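Local coordinates for periplasmic oligopeptide-binding protein (Burkholderia pseudomallei, PDB 3ZS6) that probably binds oligopeptides in the periplasm and delivers them to an ABC transport system for uptake across the inner membrane, at residues 51-56 with 64-69; 79-84 with 130-135; 266-271 with 429-434. All blocks are in the same frame, centred on the assembly; numbering follows the deposited sequence. Where two conformers were deposited one is given.

Contact 1: residues 51-56 with 64-69; sequences GVAQAW and WIFKLR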
ATOM      1  N   GLY A  51      16.504  10.954   6.096  1.00 16.28           N
ATOM      2  CA  GLY A  51      15.710  11.939   5.377  1.00 15.89           C
ATOM      3  C   GLY A  51      15.989  13.312   5.977  1.00 18.48           C
ATOM      4  O   GLY A  51      17.118  13.807   5.910  1.00 17.30           O
ATOM      5  N   VAL A  52      14.972  13.918   6.583  1.00 17.85           N
ATOM      6  CA  VAL A  52      15.175  15.154   7.343  1.00 15.67           C
ATOM      7  C   VAL A  52      16.016  14.855   8.583  1.00 19.30           C
ATOM      8  O   VAL A  52      16.845  15.676   9.004  1.00 23.47           O
ATOM      9  CB  VAL A  52      13.830  15.815   7.752  1.00 17.19           C
ATOM     10  CG1 VAL A  52      14.083  17.084   8.562  1.00 14.78           C
ATOM     11  CG2 VAL A  52      12.959  16.119   6.500  1.00 10.97           C
ATOM     12  N   ALA A  53      15.813  13.668   9.155  1.00 13.75           N
ATOM     13  CA  ALA A  53      16.629  13.212  10.274  1.00 17.91           C
ATOM     14  C   ALA A  53      17.978  12.696   9.763  1.00 18.98           C
ATOM     15  O   ALA A  53      18.032  11.822   8.899  1.00 19.12           O
ATOM     16  CB  ALA A  53      15.898  12.122  11.075  1.00 12.88           C
ATOM     17  N   GLN A  54      19.068  13.239  10.293  1.00 20.47           N
ATOM     18  CA  GLN A  54      20.387  12.770   9.892  1.00 16.93           C
ATOM     19  C   GLN A  54      20.775  11.527  10.695  1.00 18.97           C
ATOM     20  O   GLN A  54      21.644  10.758  10.287  1.00 23.43           O
ATOM     21  CB  GLN A  54      21.439  13.878  10.027  1.00 21.92           C
ATOM     22  CG  GLN A  54      21.621  14.408  11.435  1.00 33.50           C
ATOM     23  CD  GLN A  54      22.715  15.457  11.525  1.00 45.90           C
ATOM     24  OE1 GLN A  54      22.770  16.389  10.719  1.00 43.67           O
ATOM     25  NE2 GLN A  54      23.603  15.300  12.502  1.00 50.54           N
ATOM     26  N   ALA A  55      20.106  11.318  11.825  1.00 18.00           N
ATOM     27  CA  ALA A  55      20.411  10.184  12.689  1.00 20.46           C
ATOM     28  C   ALA A  55      19.258   9.887  13.639  1.00 20.13           C
ATOM     29  O   ALA A  55      18.419  10.746  13.899  1.00 20.14           O
ATOM     30  CB  ALA A  55      21.703  10.446  13.480  1.00 25.67           C
ATOM     31  N   TRP A  56      19.213   8.662  14.149  1.00 24.84           N
ATOM     32  CA  TRP A  56      18.211   8.297  15.142  1.00 26.24           C
ATOM     33  C   TRP A  56      18.728   7.203  16.058  1.00 23.42           C
ATOM     34  O   TRP A  56      19.692   6.506  15.734  1.00 17.85           O
ATOM     35  CB  TRP A  56      16.897   7.863  14.484  1.00 19.28           C
ATOM     36  CG  TRP A  56      17.064   6.838  13.413  1.00 20.63           C
ATOM     37  CD1 TRP A  56      17.254   5.496  13.579  1.00 19.36           C
ATOM     38  CD2 TRP A  56      17.037   7.067  12.000  1.00 20.57           C
ATOM     39  NE1 TRP A  56      17.356   4.875  12.358  1.00 21.58           N
ATOM     40  CE2 TRP A  56      17.229   5.817  11.370  1.00 20.31           C
ATOM     41  CE3 TRP A  56      16.886   8.208  11.204  1.00 21.35           C
ATOM     42  CZ2 TRP A  56      17.265   5.675   9.985  1.00 22.34           C
ATOM     43  CZ3 TRP A  56      16.916   8.065   9.822  1.00 21.13           C
ATOM     44  CH2 TRP A  56      17.105   6.809   9.229  1.00 23.73           C
ATOM     45  N   TRP A  64      12.144   6.627  20.825  1.00 25.37           N
ATOM     46  CA  TRP A  64      13.081   6.911  19.735  1.00 17.09           C
ATOM     47  C   TRP A  64      13.458   8.394  19.701  1.00 20.12           C
ATOM     48  O   TRP A  64      12.619   9.267  19.931  1.00 28.54           O
ATOM     49  CB  TRP A  64      12.469   6.524  18.381  1.00 18.27           C
ATOM     50  CG  TRP A  64      12.343   5.044  18.147  1.00 21.53           C
ATOM     51  CD1 TRP A  64      11.306   4.235  18.531  1.00 21.49           C
ATOM     52  CD2 TRP A  64      13.282   4.200  17.469  1.00 18.48           C
ATOM     53  NE1 TRP A  64      11.550   2.939  18.138  1.00 22.40           N
ATOM     54  CE2 TRP A  64      12.752   2.891  17.481  1.00 18.90           C
ATOM     55  CE3 TRP A  64      14.525   4.423  16.858  1.00 18.57           C
ATOM     56  CZ2 TRP A  64      13.420   1.808  16.908  1.00 21.38           C
ATOM     57  CZ3 TRP A  64      15.185   3.351  16.284  1.00 17.39           C
ATOM     58  CH2 TRP A  64      14.630   2.058  16.310  1.00 25.68           C
ATOM     59  N   ILE A  65      14.722   8.675  19.404  1.00 21.61           N
ATOM     60  CA  ILE A  65      15.188  10.047  19.243  1.00 23.59           C
ATOM     61  C   ILE A  65      15.637  10.250  17.797  1.00 22.40           C
ATOM     62  O   ILE A  65      16.406   9.451  17.269  1.00 23.06           O
ATOM     63  CB  ILE A  65      16.379  10.357  20.182  1.00 27.72           C
ATOM     64  CG1 ILE A  65      15.960  10.243  21.647  1.00 30.48           C
ATOM     65  CG2 ILE A  65      16.940  11.752  19.910  1.00 25.90           C
ATOM     66  CD1 ILE A  65      15.056  11.356  22.107  1.00 34.79           C
ATOM     67  N   PHE A  66      15.143  11.309  17.159  1.00 18.93           N
ATOM     68  CA  PHE A  66      15.563  11.662  15.805  1.00 15.44           C
ATOM     69  C   PHE A  66      16.284  13.004  15.836  1.00 16.40           C
ATOM     70  O   PHE A  66      15.751  14.001  16.328  1.00 18.99           O
ATOM     71  CB  PHE A  66      14.356  11.741  14.848  1.00 16.85           C
ATOM     72  CG  PHE A  66      13.679  10.413  14.601  1.00 18.70           C
ATOM     73  CD1 PHE A  66      12.701   9.947  15.467  1.00 17.63           C
ATOM     74  CD2 PHE A  66      14.021   9.637  13.507  1.00 16.88           C
ATOM     75  CE1 PHE A  66      12.070   8.733  15.243  1.00 19.71           C
ATOM     76  CE2 PHE A  66      13.397   8.417  13.276  1.00 21.67           C
ATOM     77  CZ  PHE A  66      12.420   7.964  14.149  1.00 23.24           C
ATOM     78  N   LYS A  67      17.505  13.025  15.323  1.00 22.21           N
ATOM     79  CA  LYS A  67      18.264  14.265  15.230  1.00 22.69           C
ATOM     80  C   LYS A  67      18.136  14.803  13.822  1.00 19.34           C
ATOM     81  O   LYS A  67      18.571  14.164  12.861  1.00 22.44           O
ATOM     82  CB  LYS A  67      19.737  14.039  15.586  1.00 26.81           C
ATOM     83  CG  LYS A  67      20.003  13.913  17.075  1.00 40.59           C
ATOM     84  CD  LYS A  67      19.620  15.186  17.836  1.00 47.61           C
ATOM     85  CE  LYS A  67      20.522  16.368  17.490  1.00 48.92           C
ATOM     86  NZ  LYS A  67      20.320  16.866  16.093  1.00 50.30           N
ATOM     87  N   LEU A  68      17.518  15.970  13.696  1.00 19.51           N
ATOM     88  CA  LEU A  68      17.287  16.556  12.381  1.00 18.42           C
ATOM     89  C   LEU A  68      18.517  17.320  11.886  1.00 25.62           C
ATOM     90  O   LEU A  68      19.263  17.908  12.675  1.00 24.12           O
ATOM     91  CB  LEU A  68      16.072  17.482  12.408  1.00 18.00           C
ATOM     92  CG  LEU A  68      14.794  16.963  13.065  1.00 20.68           C
ATOM     93  CD1 LEU A  68      13.659  17.938  12.806  1.00 22.46           C
ATOM     94  CD2 LEU A  68      14.430  15.557  12.563  1.00 18.16           C
ATOM     95  N   ARG A  69      18.738  17.297  10.576  1.00 20.10           N
ATOM     96  CA  ARG A  69      19.762  18.149   9.990  1.00 24.43           C
ATOM     97  C   ARG A  69      19.255  19.579  10.089  1.00 27.51           C
ATOM     98  O   ARG A  69      18.050  19.815  10.230  1.00 25.30           O
ATOM     99  CB  ARG A  69      20.036  17.763   8.535  1.00 21.53           C
ATOM    100  CG  ARG A  69      18.900  18.077   7.581  1.00 19.50           C
ATOM    101  CD  ARG A  69      19.142  17.463   6.205  1.00 20.05           C
ATOM    102  NE  ARG A  69      19.075  16.005   6.241  1.00 16.88           N
ATOM    103  CZ  ARG A  69      20.129  15.201   6.325  1.00 22.01           C
ATOM    104  NH1 ARG A  69      21.368  15.700   6.381  1.00 21.96           N
ATOM    105  NH2 ARG A  69      19.943  13.890   6.360  1.00 21.61           N
TER
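Trp-56 and Phe-66 form the apolar centre, crossing obliquely on one face of the paired strands. Atom CB of Trp-56 lies 3.5 Å from CD2 of Phe-66. The five-membered ring of Trp-56 is tilted 51° to the Phe-66 ring, with the two ring centres 5.5 Å apart. In Trp-56, CG sits between the backbone N and the carbonyl carbon (chi1 50°), which sets CG close to CE2 of Phe-66. CD1 of Trp-56 meets CZ3 of Trp-64 obliquely at 4.0 Å. Ala-53 CB comes up to the edge of the Phe-66 ring, 4.0 Å from CD2. Phe-145 and Pro-146 of helix 145-148 also pack on this aromatic group.

Outward from here the backbones take over. Lys-67 N donates to Ala-55 O at 2.8 Å. Lys-67 O receives Gln-54 N at 2.8 Å and, weakly, Ala-55 N as well. Two consecutive residues thus share one opposite residue. The Lys-67 side chain leaves on the other face, where NZ bonds to Tyr-132 O.

The polar edge belongs to Arg-69. Its N donates almost straight to Val-52 O. Its side chain bends at chi3 (68°), which turns NE toward the Gly-51 carbonyl. Gly-51 O is then gripped side-on by two nitrogens, Arg-69 NE at 3.0 Å and Arg-69 NH2 at 2.9 Å, and lies in the guanidinium plane. CB of Gln-54 rests over one face of that plane, and Trp-201 adds a cation-pi contact. The whole is an antiparallel beta hairpin, strands 48-60 and 63-68, with a classic beta bulge at Gln-54 and Ala-55 opposite Lys-67.

Contact 2: residues 79-84 with 130-135; sequences PVTAAD and DPYTIE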
ATOM      1  N   PRO A  79      12.581  27.179   6.865  1.00 24.35           N
ATOM      2  CA  PRO A  79      13.263  26.010   7.426  1.00 20.21           C
ATOM      3  C   PRO A  79      12.295  24.902   7.830  1.00 19.96           C
ATOM      4  O   PRO A  79      11.153  25.176   8.189  1.00 22.88           O
ATOM      5  CB  PRO A  79      13.964  26.572   8.666  1.00 28.74           C
ATOM      6  CG  PRO A  79      13.165  27.760   9.053  1.00 29.51           C
ATOM      7  CD  PRO A  79      12.619  28.337   7.777  1.00 31.81           C
ATOM      8  N   VAL A  80      12.756  23.658   7.764  1.00 21.71           N
ATOM      9  CA  VAL A  80      11.992  22.534   8.283  1.00 17.79           C
ATOM     10  C   VAL A  80      12.504  22.202   9.678  1.00 24.75           C
ATOM     11  O   VAL A  80      13.699  21.954   9.856  1.00 26.35           O
ATOM     12  CB  VAL A  80      12.134  21.294   7.388  1.00 20.36           C
ATOM     13  CG1 VAL A  80      11.445  20.089   8.023  1.00 13.08           C
ATOM     14  CG2 VAL A  80      11.562  21.573   6.001  1.00 21.02           C
ATOM     15  N   THR A  81      11.613  22.212  10.669  1.00 20.87           N
ATOM     16  CA  THR A  81      12.013  21.878  12.036  1.00 22.03           C
ATOM     17  C   THR A  81      11.112  20.843  12.707  1.00 22.78           C
ATOM     18  O   THR A  81      10.109  20.396  12.146  1.00 24.58           O
ATOM     19  CB  THR A  81      12.059  23.119  12.953  1.00 22.18           C
ATOM     20  OG1 THR A  81      10.720  23.556  13.222  1.00 22.63           O
ATOM     21  CG2 THR A  81      12.851  24.242  12.299  1.00 21.14           C
ATOM     22  N   ALA A  82      11.495  20.484  13.927  1.00 18.39           N
ATOM     23  CA  ALA A  82      10.778  19.517  14.728  1.00 20.16           C
ATOM     24  C   ALA A  82       9.304  19.878  14.791  1.00 21.11           C
ATOM     25  O   ALA A  82       8.440  19.020  14.649  1.00 18.80           O
ATOM     26  CB  ALA A  82      11.379  19.464  16.128  1.00 16.89           C
ATOM     27  N   ALA A  83       9.025  21.158  15.006  1.00 21.86           N
ATOM     28  CA  ALA A  83       7.651  21.629  15.104  1.00 24.20           C
ATOM     29  C   ALA A  83       6.799  21.183  13.912  1.00 26.24           C
ATOM     30  O   ALA A  83       5.608  20.903  14.067  1.00 26.17           O
ATOM     31  CB  ALA A  83       7.620  23.146  15.255  1.00 23.05           C
ATOM     32  N   ASP A  84       7.403  21.111  12.726  1.00 20.43           N
ATOM     33  CA  ASP A  84       6.658  20.710  11.526  1.00 16.67           C
ATOM     34  C   ASP A  84       6.150  19.273  11.619  1.00 19.34           C
ATOM     35  O   ASP A  84       5.067  18.953  11.120  1.00 14.67           O
ATOM     36  CB  ASP A  84       7.501  20.895  10.262  1.00 14.44           C
ATOM     37  CG  ASP A  84       7.822  22.358   9.984  1.00 22.51           C
ATOM     38  OD1 ASP A  84       6.906  23.206  10.096  1.00 25.66           O
ATOM     39  OD2 ASP A  84       8.988  22.655   9.658  1.00 18.98           O
ATOM     40  N   ASP A 130      13.920  20.269  20.963  1.00 29.28           N
ATOM     41  CA  ASP A 130      14.363  21.553  20.439  1.00 24.68           C
ATOM     42  C   ASP A 130      14.118  21.496  18.937  1.00 25.65           C
ATOM     43  O   ASP A 130      13.689  20.459  18.425  1.00 25.96           O
ATOM     44  CB  ASP A 130      15.831  21.837  20.786  1.00 25.53           C
ATOM     45  CG  ASP A 130      16.795  20.812  20.196  1.00 31.73           C
ATOM     46  OD1 ASP A 130      16.673  20.471  18.995  1.00 33.27           O
ATOM     47  OD2 ASP A 130      17.692  20.357  20.941  1.00 32.66           O
ATOM     48  N   PRO A 131      14.368  22.601  18.225  1.00 26.92           N
ATOM     49  CA  PRO A 131      13.982  22.656  16.807  1.00 29.52           C
ATOM     50  C   PRO A 131      14.582  21.540  15.943  1.00 29.41           C
ATOM     51  O   PRO A 131      14.083  21.306  14.837  1.00 21.44           O
ATOM     52  CB  PRO A 131      14.517  24.017  16.351  1.00 29.88           C
ATOM     53  CG  PRO A 131      14.621  24.827  17.609  1.00 32.32           C
ATOM     54  CD  PRO A 131      14.994  23.852  18.682  1.00 29.95           C
ATOM     55  N   TYR A 132      15.624  20.866  16.426  1.00 24.50           N
ATOM     56  CA  TYR A 132      16.306  19.859  15.619  1.00 20.14           C
ATOM     57  C   TYR A 132      16.368  18.503  16.301  1.00 21.07           C
ATOM     58  O   TYR A 132      17.157  17.635  15.917  1.00 20.41           O
ATOM     59  CB  TYR A 132      17.717  20.330  15.261  1.00 22.82           C
ATOM     60  CG  TYR A 132      17.735  21.650  14.526  1.00 27.83           C
ATOM     61  CD1 TYR A 132      17.129  21.782  13.283  1.00 31.25           C
ATOM     62  CD2 TYR A 132      18.358  22.764  15.074  1.00 34.99           C
ATOM     63  CE1 TYR A 132      17.140  22.987  12.607  1.00 37.31           C
ATOM     64  CE2 TYR A 132      18.377  23.976  14.407  1.00 39.45           C
ATOM     65  CZ  TYR A 132      17.766  24.081  13.174  1.00 43.73           C
ATOM     66  OH  TYR A 132      17.785  25.285  12.506  1.00 50.24           O
ATOM     67  N   THR A 133      15.537  18.323  17.319  1.00 18.79           N
ATOM     68  CA  THR A 133      15.530  17.078  18.071  1.00 22.45           C
ATOM     69  C   THR A 133      14.096  16.621  18.314  1.00 23.92           C
ATOM     70  O   THR A 133      13.313  17.325  18.959  1.00 23.52           O
ATOM     71  CB  THR A 133      16.239  17.236  19.434  1.00 25.65           C
ATOM     72  OG1 THR A 133      17.527  17.844  19.250  1.00 24.16           O
ATOM     73  CG2 THR A 133      16.403  15.879  20.098  1.00 28.61           C
ATOM     74  N   ILE A 134      13.755  15.446  17.789  1.00 20.05           N
ATOM     75  CA  ILE A 134      12.418  14.885  17.973  1.00 18.31           C
ATOM     76  C   ILE A 134      12.419  13.658  18.881  1.00 21.59           C
ATOM     77  O   ILE A 134      13.242  12.760  18.731  1.00 26.48           O
ATOM     78  CB  ILE A 134      11.781  14.503  16.634  1.00 22.71           C
ATOM     79  CG1 ILE A 134      11.417  15.764  15.853  1.00 22.79           C
ATOM     80  CG2 ILE A 134      10.545  13.617  16.864  1.00 22.36           C
ATOM     81  CD1 ILE A 134      10.973  15.496  14.435  1.00 25.18           C
ATOM     82  N   GLU A 135      11.486  13.631  19.825  1.00 23.57           N
ATOM     83  CA  GLU A 135      11.286  12.457  20.660  1.00 22.05           C
ATOM     84  C   GLU A 135       9.933  11.814  20.344  1.00 24.36           C
ATOM     85  O   GLU A 135       8.899  12.477  20.393  1.00 22.98           O
ATOM     86  CB  GLU A 135      11.351  12.834  22.142  1.00 21.65           C
ATOM     87  CG  GLU A 135      11.063  11.670  23.075  1.00 33.63           C
ATOM     88  CD  GLU A 135      10.843  12.111  24.507  1.00 38.99           C
ATOM     89  OE1 GLU A 135       9.739  12.602  24.814  1.00 42.76           O
ATOM     90  OE2 GLU A 135      11.778  11.969  25.323  1.00 41.69           O
TER
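Ala-82, at the start of helix 82-93, meets the tight turn Asp-130 to Thr-133 of a beta hairpin. The turn is type I and joins strands 126-128 and 133-137. One hydrogen bond ties the two parts together: Ala-82 N donates to Pro-131 O at 2.9 Å. It is nearly straight at the hydrogen (165°). The donor nevertheless stands above the plane of the Pro-131 carbonyl, 38° out of it.

The Ala-82 methyl points into the turn. Its CB lies 3.4 Å from Asp-130 O and 3.7 Å from CG1 of Ile-134. Ile-134 reaches it because CG1 is anti to the carbonyl carbon (chi1 -71°), and CD1 continues past CA of Ala-82. Thr-81 adds CB against Pro-131 O at 3.3 Å, while its CG2 approaches the Tyr-132 ring obliquely.

The first turn of helix 82-93 thus sits against the hairpin of strands 126-128 and 133-137 in the five-stranded antiparallel sheet. Strand 133-137 pairs with strand 63-68, and Ile-134 also packs on Leu-68 and on Phe-85 of the helix. Each partner is stiffened from within. On the helix side, Asp-84 OD2 accepts from Thr-81 N at 2.8 Å, and Asp-84 N bonds back to Thr-81 O. Trp-74 NE1 gives the same carboxylate oxygen a weak second bond.

On the turn side, Asp-130 forms an Asx turn. Its OD1 takes two donors, Tyr-132 N at 2.8 Å and Thr-133 OG1 at 2.8 Å. Thr-133 N bonds to Asp-130 O to close the beta turn. CB of Pro-131 lies over the centre of one face of the Tyr-132 ring, 4.2 Å above it.

Contact 3: residues 266-271 with 429-434; sequences LKNSDP and VGYCNP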
ATOM      1  N   LEU A 266     -14.401  -8.597   0.831  1.00  9.41           N
ATOM      2  CA  LEU A 266     -15.768  -9.072   1.052  0.99 11.68           C
ATOM      3  C   LEU A 266     -16.416  -8.198   2.120  1.00 13.12           C
ATOM      4  O   LEU A 266     -15.835  -7.978   3.187  1.00 19.72           O
ATOM      5  CB  LEU A 266     -15.782 -10.528   1.536  0.99  9.50           C
ATOM      6  CG  LEU A 266     -15.197 -11.629   0.649  0.99 13.07           C
ATOM      7  CD1 LEU A 266     -15.295 -12.975   1.379  0.99 14.76           C
ATOM      8  CD2 LEU A 266     -15.898 -11.708  -0.715  0.99 10.80           C
ATOM      9  N   LYS A 267     -17.615  -7.702   1.835  1.00 14.91           N
ATOM     10  CA  LYS A 267     -18.343  -6.873   2.788  1.00 13.02           C
ATOM     11  C   LYS A 267     -18.839  -7.743   3.929  1.00 16.09           C
ATOM     12  O   LYS A 267     -19.827  -8.465   3.777  1.00 16.49           O
ATOM     13  CB  LYS A 267     -19.533  -6.212   2.097  1.00 14.94           C
ATOM     14  CG  LYS A 267     -20.363  -5.302   2.990  1.00 16.00           C
ATOM     15  CD  LYS A 267     -21.587  -4.819   2.229  1.00 25.35           C
ATOM     16  CE  LYS A 267     -22.544  -4.041   3.107  1.00 27.18           C
ATOM     17  NZ  LYS A 267     -23.800  -3.725   2.368  1.00 31.05           N
ATOM     18  N   ASN A 268     -18.157  -7.680   5.068  1.00 15.62           N
ATOM     19  CA  ASN A 268     -18.462  -8.581   6.183  1.00 19.68           C
ATOM     20  C   ASN A 268     -19.815  -8.317   6.859  1.00 23.66           C
ATOM     21  O   ASN A 268     -20.306  -9.155   7.614  1.00 19.79           O
ATOM     22  CB  ASN A 268     -17.338  -8.586   7.228  1.00 19.44           C
ATOM     23  CG  ASN A 268     -16.142  -9.442   6.807  1.00 21.10           C
ATOM     24  OD1 ASN A 268     -15.723  -9.440   5.639  1.00 17.35           O
ATOM     25  ND2 ASN A 268     -15.596 -10.186   7.760  1.00 10.31           N
ATOM     26  N   SER A 269     -20.412  -7.163   6.590  1.00 17.87           N
ATOM     27  CA  SER A 269     -21.746  -6.877   7.105  1.00 23.56           C
ATOM     28  C   SER A 269     -22.832  -7.251   6.093  1.00 24.65           C
ATOM     29  O   SER A 269     -24.021  -7.052   6.347  1.00 21.65           O
ATOM     30  CB  SER A 269     -21.873  -5.400   7.491  1.00 24.02           C
ATOM     31  OG  SER A 269     -21.831  -4.574   6.340  1.00 20.48           O
ATOM     32  N   ASP A 270     -22.436  -7.782   4.939  1.00 19.44           N
ATOM     33  CA  ASP A 270     -23.435  -8.262   3.985  1.00 16.62           C
ATOM     34  C   ASP A 270     -24.232  -9.385   4.635  1.00 22.23           C
ATOM     35  O   ASP A 270     -23.671 -10.199   5.364  1.00 21.30           O
ATOM     36  CB  ASP A 270     -22.785  -8.747   2.686  1.00 13.37           C
ATOM     37  CG  ASP A 270     -23.800  -9.303   1.685  1.00 18.66           C
ATOM     38  OD1 ASP A 270     -24.116 -10.509   1.776  1.00 18.95           O
ATOM     39  OD2 ASP A 270     -24.262  -8.544   0.798  1.00 20.30           O
ATOM     40  N   PRO A 271     -25.550  -9.421   4.380  1.00 27.71           N
ATOM     41  CA  PRO A 271     -26.450 -10.420   4.976  1.00 28.16           C
ATOM     42  C   PRO A 271     -26.035 -11.866   4.673  1.00 27.08           C
ATOM     43  O   PRO A 271     -26.320 -12.743   5.474  1.00 23.55           O
ATOM     44  CB  PRO A 271     -27.801 -10.094   4.332  1.00 34.04           C
ATOM     45  CG  PRO A 271     -27.710  -8.639   4.002  1.00 33.43           C
ATOM     46  CD  PRO A 271     -26.283  -8.426   3.578  1.00 20.36           C
ATOM     47  N   VAL A 429     -13.026  -4.347   5.084  1.00  9.07           N
ATOM     48  CA  VAL A 429     -13.992  -5.459   5.050  1.00 13.63           C
ATOM     49  C   VAL A 429     -14.887  -5.485   6.296  1.00 17.52           C
ATOM     50  O   VAL A 429     -15.984  -6.059   6.278  1.00 14.80           O
ATOM     51  CB  VAL A 429     -13.328  -6.837   4.868  1.00 15.30           C
ATOM     52  CG1 VAL A 429     -12.473  -6.848   3.595  1.00  9.09           C
ATOM     53  CG2 VAL A 429     -12.502  -7.221   6.111  1.00 12.83           C
ATOM     54  N   GLY A 430     -14.409  -4.868   7.375  1.00 18.27           N
ATOM     55  CA  GLY A 430     -15.199  -4.723   8.589  1.00 19.01           C
ATOM     56  C   GLY A 430     -15.102  -5.931   9.499  1.00 20.03           C
ATOM     57  O   GLY A 430     -16.057  -6.289  10.182  1.00 17.37           O
ATOM     58  N   TYR A 431     -13.941  -6.571   9.505  1.00 12.78           N
ATOM     59  CA  TYR A 431     -13.735  -7.763  10.316  1.00 17.24           C
ATOM     60  C   TYR A 431     -13.336  -7.339  11.717  1.00 18.18           C
ATOM     61  O   TYR A 431     -12.684  -6.304  11.894  1.00 16.72           O
ATOM     62  CB  TYR A 431     -12.643  -8.622   9.677  1.00 18.24           C
ATOM     63  CG  TYR A 431     -12.273  -9.891  10.414  1.00 14.35           C
ATOM     64  CD1 TYR A 431     -13.102 -11.006  10.388  1.00 15.00           C
ATOM     65  CD2 TYR A 431     -11.071  -9.987  11.099  1.00 21.04           C
ATOM     66  CE1 TYR A 431     -12.753 -12.174  11.047  1.00 20.52           C
ATOM     67  CE2 TYR A 431     -10.713 -11.149  11.762  1.00 23.73           C
ATOM     68  CZ  TYR A 431     -11.552 -12.238  11.730  1.00 21.77           C
ATOM     69  OH  TYR A 431     -11.182 -13.393  12.383  1.00 22.84           O
ATOM     70  N   CYS A 432     -13.745  -8.114  12.716  1.00 16.54           N
ATOM     71  CA  CYS A 432     -13.305  -7.863  14.087  1.00 20.71           C
ATOM     72  C   CYS A 432     -13.292  -9.138  14.916  1.00 22.42           C
ATOM     73  O   CYS A 432     -14.340  -9.704  15.221  1.00 26.55           O
ATOM     74  CB  CYS A 432     -14.166  -6.802  14.771  1.00 23.96           C
ATOM     75  SG  CYS A 432     -13.719  -6.517  16.528  1.00 31.33           S
ATOM     76  N   ASN A 433     -12.093  -9.582  15.270  1.00 24.86           N
ATOM     77  CA  ASN A 433     -11.930 -10.750  16.122  1.00 26.00           C
ATOM     78  C   ASN A 433     -10.998 -10.424  17.280  1.00 26.60           C
ATOM     79  O   ASN A 433      -9.774 -10.471  17.127  1.00 26.90           O
ATOM     80  CB  ASN A 433     -11.410 -11.951  15.327  1.00 20.66           C
ATOM     81  CG  ASN A 433     -11.392 -13.234  16.153  1.00 28.41           C
ATOM     82  OD1 ASN A 433     -11.166 -13.209  17.369  1.00 26.24           O
ATOM     83  ND2 ASN A 433     -11.636 -14.363  15.494  1.00 21.89           N
ATOM     84  N   PRO A 434     -11.586 -10.092  18.445  1.00 26.09           N
ATOM     85  CA  PRO A 434     -10.882  -9.671  19.662  1.00 23.31           C
ATOM     86  C   PRO A 434      -9.775 -10.642  20.065  1.00 27.59           C
ATOM     87  O   PRO A 434      -8.749 -10.209  20.584  1.00 32.93           O
ATOM     88  CB  PRO A 434     -11.988  -9.665  20.726  1.00 24.24           C
ATOM     89  CG  PRO A 434     -13.250  -9.439  19.949  1.00 29.17           C
ATOM     90  CD  PRO A 434     -13.046 -10.168  18.647  1.00 24.55           C
TER
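The amide of Asn-268 comes to the edge of the Tyr-431 ring, near its plane and close to CD1. The two flat groups are almost perpendicular, with planes 81° apart. At the far end of Tyr-431, OH bonds to Asp-466 OD2, an acceptor that it shares with Asn-433 ND2.

The Val-429 carbonyl is the next flat group. Asn-268 N donates to Val-429 O at 3.0 Å, in the plane of that carbonyl and with an N-H...O angle of 151°. CB of Asn-268 also presses on this oxygen, at 3.0 Å, so backbone and side chain of one residue meet it together. The side chains of Asn-268 and Val-429 run side by side and point the same way. Val-429 turns its branch to the other loop: CB lies 3.2 Å from Leu-266 O, and CG1 is 3.6 Å from the same oxygen.

The first loop makes a type I turn from Lys-267 to Asp-270, closed by Asp-270 N to Lys-267 O at 2.9 Å. In the second, Gly-430 has a positive phi, which favours glycine. The side-chain amide of Asn-427 accepts from Gly-430 N and donates to Tyr-431 O. Beyond, Cys-432 is bonded to Cys-422 in a disulfide, and Asn-433 is the N-cap of helix 434-443.

The contact thus joins the loop after strand 260-266 to the loop before helix 434-443. One backbone hydrogen bond, Asn-268 N to Val-429 O, is certain, and around it carbon atoms pack on carbonyl oxygens. The join between the two loops therefore appears to depend on backbone polarity and close carbon packing more than on charge.

In the fold
The contacts follow one another along the chain, each closing before the next opens. Contacts 1 and 2 are neighbours, with centres about 9 Å apart. They share a five-stranded antiparallel sheet, in which strand 63-68 lies beside strand 133-137. Leu-68 N to Tyr-132 O and Phe-66 N to Ile-134 O are probable hydrogen bonds that stitch them together. Contact 3 stands apart, its centre about 40 Å from contact 1 and 41 Å from contact 2, in loops, one of which follows strand 260-266 of a different, mixed sheet. This fits the layout of OppA relatives, where the first two would fall in the extra domain and the third in the other lobe.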